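Long-range contact in xylanase inhibitor TL-XI (Triticum aestivum, PDB 3G7M), which inhibits xylanases noncompetitively as a small member of the thaumatin-like protein family of wheat, probably as part of plant defence: residues His10-Pro15 / Glu29-Ala34. The protein carries 4 engineered substitutions. Residues are numbered along the deposited sequence; the frame is centred on the assembly and turned at random.
Sequences HFTVWP and ELHPGA
Val13 and Leu30 face each other as an antiparallel hydrogen-bonded pair, a single bridge in which each residue both gives and accepts a backbone bond. Leu30 N reaches Val13 O at 2.8 Å, and Val13 N meets Leu30 O at 3.0 Å. The end-to-end directions of 10-15 and 29-32 lie 152° apart, close to antiparallel. Beyond the bridge, 29-34 bends into a type II beta turn from His31 to Ala34, closed by Ala34 N on His31 O. Gly33 takes the third position of the turn, where its backbone angles would press a CB against the preceding carbonyl oxygen. Pro32 sets its ring against the backbone of 10-12, Pro32 CG lying 3.6 Å from His10 C.

One side of the bridge carries Thr12, Trp14 and Glu29. With CG anti to its backbone N (chi1 167°) and the chain extended beyond, Glu29 runs alongside the indole, its CB 3.4 Å from Trp14 NE1, the carboxylate plane turned 23° from the ring. Thr12 CG2 sits over one face of that indole, offset toward the rim, and also touches Glu29 CG at 3.9 Å. An alanine in place of Trp14 would probably leave the methylenes of Glu29 and the methyl of Thr12 without their aromatic neighbour and Glu29 freer to swing. Elsewhere, Leu30 crosses Pro15 at about a right angle, and Leu30 CD1 lies 3.6 Å from Pro15 CG.

The contact thus pins the link between strands 26-27 and 35-38 to the start of strand 13-19, in the large antiparallel sheet of this thaumatin-family protein; strands 3-7 and 35-38 belong to its mixed sheet. A single bridge can dock a loop on a strand when side chains add mainly apolar contact around it, even where Glu29 lends its aliphatic stem.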
loop_
_atom_site.group_PDB
_atom_site.type_symbol
_atom_site.label_atom_id
_atom_site.label_comp_id
_atom_site.label_asym_id
_atom_site.label_seq_id
_atom_site.Cartn_x
_atom_site.Cartn_y
_atom_site.Cartn_z
ATOM N N HIS A 10 8.417 -7.581 12.001
ATOM C CA HIS A 10 8.424 -7.772 13.454
ATOM C C HIS A 10 8.021 -6.494 14.229
ATOM O O HIS A 10 8.090 -6.445 15.454
ATOM C CB HIS A 10 9.812 -8.206 13.901
ATOM C CG HIS A 10 10.265 -9.501 13.305
ATOM N ND1 HIS A 10 9.587 -10.695 13.517
ATOM C CD2 HIS A 10 11.356 -9.798 12.541
ATOM C CE1 HIS A 10 10.232 -11.670 12.893
ATOM N NE2 HIS A 10 11.305 -11.153 12.291
ATOM N N PHE A 11 7.627 -5.455 13.509
ATOM C CA PHE A 11 7.218 -4.197 14.114
ATOM C C PHE A 11 5.870 -3.767 13.561
ATOM O O PHE A 11 5.449 -4.212 12.508
ATOM C CB PHE A 11 8.266 -3.091 13.899
ATOM C CG PHE A 11 8.796 -3.040 12.516
ATOM C CD1 PHE A 11 10.026 -3.592 12.215
ATOM C CD2 PHE A 11 8.054 -2.466 11.487
ATOM C CE1 PHE A 11 10.530 -3.565 10.908
ATOM C CE2 PHE A 11 8.555 -2.438 10.175
ATOM C CZ PHE A 11 9.799 -2.991 9.892
ATOM N N THR A 12 5.187 -2.901 14.291
ATOM C CA THR A 12 3.897 -2.415 13.856
ATOM C C THR A 12 4.055 -1.561 12.596
ATOM O O THR A 12 4.901 -0.662 12.561
ATOM C CB THR A 12 3.240 -1.584 14.975
ATOM O OG1 THR A 12 3.406 -2.273 16.238
ATOM C CG2 THR A 12 1.749 -1.374 14.684
ATOM N N VAL A 13 3.266 -1.844 11.561
ATOM C CA VAL A 13 3.124 -0.900 10.443
ATOM C C VAL A 13 1.699 -0.328 10.298
ATOM O O VAL A 13 0.706 -0.979 10.690
ATOM C CB VAL A 13 3.583 -1.472 9.099
ATOM C CG1 VAL A 13 4.883 -2.197 9.257
ATOM C CG2 VAL A 13 2.565 -2.356 8.531
ATOM N N TRP A 14 1.623 0.889 9.736
ATOM C CA TRP A 14 0.370 1.633 9.583
ATOM C C TRP A 14 0.019 1.801 8.102
ATOM O O TRP A 14 0.406 2.791 7.485
ATOM C CB TRP A 14 0.495 3.010 10.271
ATOM C CG TRP A 14 0.266 2.989 11.779
ATOM C CD1 TRP A 14 -0.924 3.240 12.453
ATOM C CD2 TRP A 14 1.227 2.694 12.779
ATOM N NE1 TRP A 14 -0.737 3.122 13.803
ATOM C CE2 TRP A 14 0.572 2.790 14.036
ATOM C CE3 TRP A 14 2.581 2.363 12.743
ATOM C CZ2 TRP A 14 1.234 2.560 15.252
ATOM C CZ3 TRP A 14 3.252 2.142 13.961
ATOM C CH2 TRP A 14 2.570 2.241 15.199
ATOM N N PRO A 15 -0.704 0.834 7.519
ATOM C CA PRO A 15 -1.004 0.901 6.087
ATOM C C PRO A 15 -1.886 2.096 5.756
ATOM O O PRO A 15 -2.721 2.466 6.570
ATOM C CB PRO A 15 -1.774 -0.407 5.821
ATOM C CG PRO A 15 -1.422 -1.287 6.919
ATOM C CD PRO A 15 -1.223 -0.406 8.114
ATOM N N GLU A 29 -3.995 0.482 12.010
ATOM C CA GLU A 29 -2.804 0.078 12.712
ATOM C C GLU A 29 -2.704 -1.452 12.550
ATOM O O GLU A 29 -3.659 -2.193 12.880
ATOM C CB GLU A 29 -2.907 0.511 14.183
ATOM C CG GLU A 29 -1.869 -0.106 15.140
ATOM C CD GLU A 29 -2.071 0.417 16.544
ATOM O OE1 GLU A 29 -3.242 0.723 16.901
ATOM O OE2 GLU A 29 -1.066 0.529 17.289
ATOM N N LEU A 30 -1.577 -1.924 12.011
ATOM C CA LEU A 30 -1.359 -3.357 11.898
ATOM C C LEU A 30 -0.190 -3.876 12.734
ATOM O O LEU A 30 0.964 -3.653 12.388
ATOM C CB LEU A 30 -1.185 -3.782 10.447
ATOM C CG LEU A 30 -2.442 -3.876 9.588
ATOM C CD1 LEU A 30 -2.083 -4.510 8.275
ATOM C CD2 LEU A 30 -3.575 -4.652 10.253
ATOM N N HIS A 31 -0.496 -4.578 13.823
ATOM C CA HIS A 31 0.518 -5.261 14.602
ATOM C C HIS A 31 1.148 -6.380 13.787
ATOM O O HIS A 31 0.545 -6.876 12.848
ATOM C CB HIS A 31 -0.077 -5.802 15.905
ATOM C CG HIS A 31 -0.565 -4.727 16.822
ATOM N ND1 HIS A 31 -1.889 -4.327 16.861
ATOM C CD2 HIS A 31 0.098 -3.944 17.715
ATOM C CE1 HIS A 31 -2.026 -3.363 17.759
ATOM N NE2 HIS A 31 -0.837 -3.113 18.292
ATOM N N PRO A 32 2.381 -6.770 14.138
ATOM C CA PRO A 32 2.992 -7.913 13.501
ATOM C C PRO A 32 2.020 -9.088 13.438
ATOM O O PRO A 32 1.512 -9.550 14.475
ATOM C CB PRO A 32 4.170 -8.227 14.425
ATOM C CG PRO A 32 4.559 -6.963 14.947
ATOM C CD PRO A 32 3.295 -6.168 15.123
ATOM N N GLY A 33 1.773 -9.526 12.204
ATOM C CA GLY A 33 0.970 -10.696 11.908
ATOM C C GLY A 33 -0.443 -10.378 11.483
ATOM O O GLY A 33 -1.153 -11.246 11.001
ATOM N N ALA A 34 -0.848 -9.126 11.652
ATOM C CA ALA A 34 -2.224 -8.725 11.387
ATOM C C ALA A 34 -2.456 -8.289 9.950
ATOM O O ALA A 34 -1.550 -7.800 9.283
ATOM C CB ALA A 34 -2.639 -7.635 12.338
#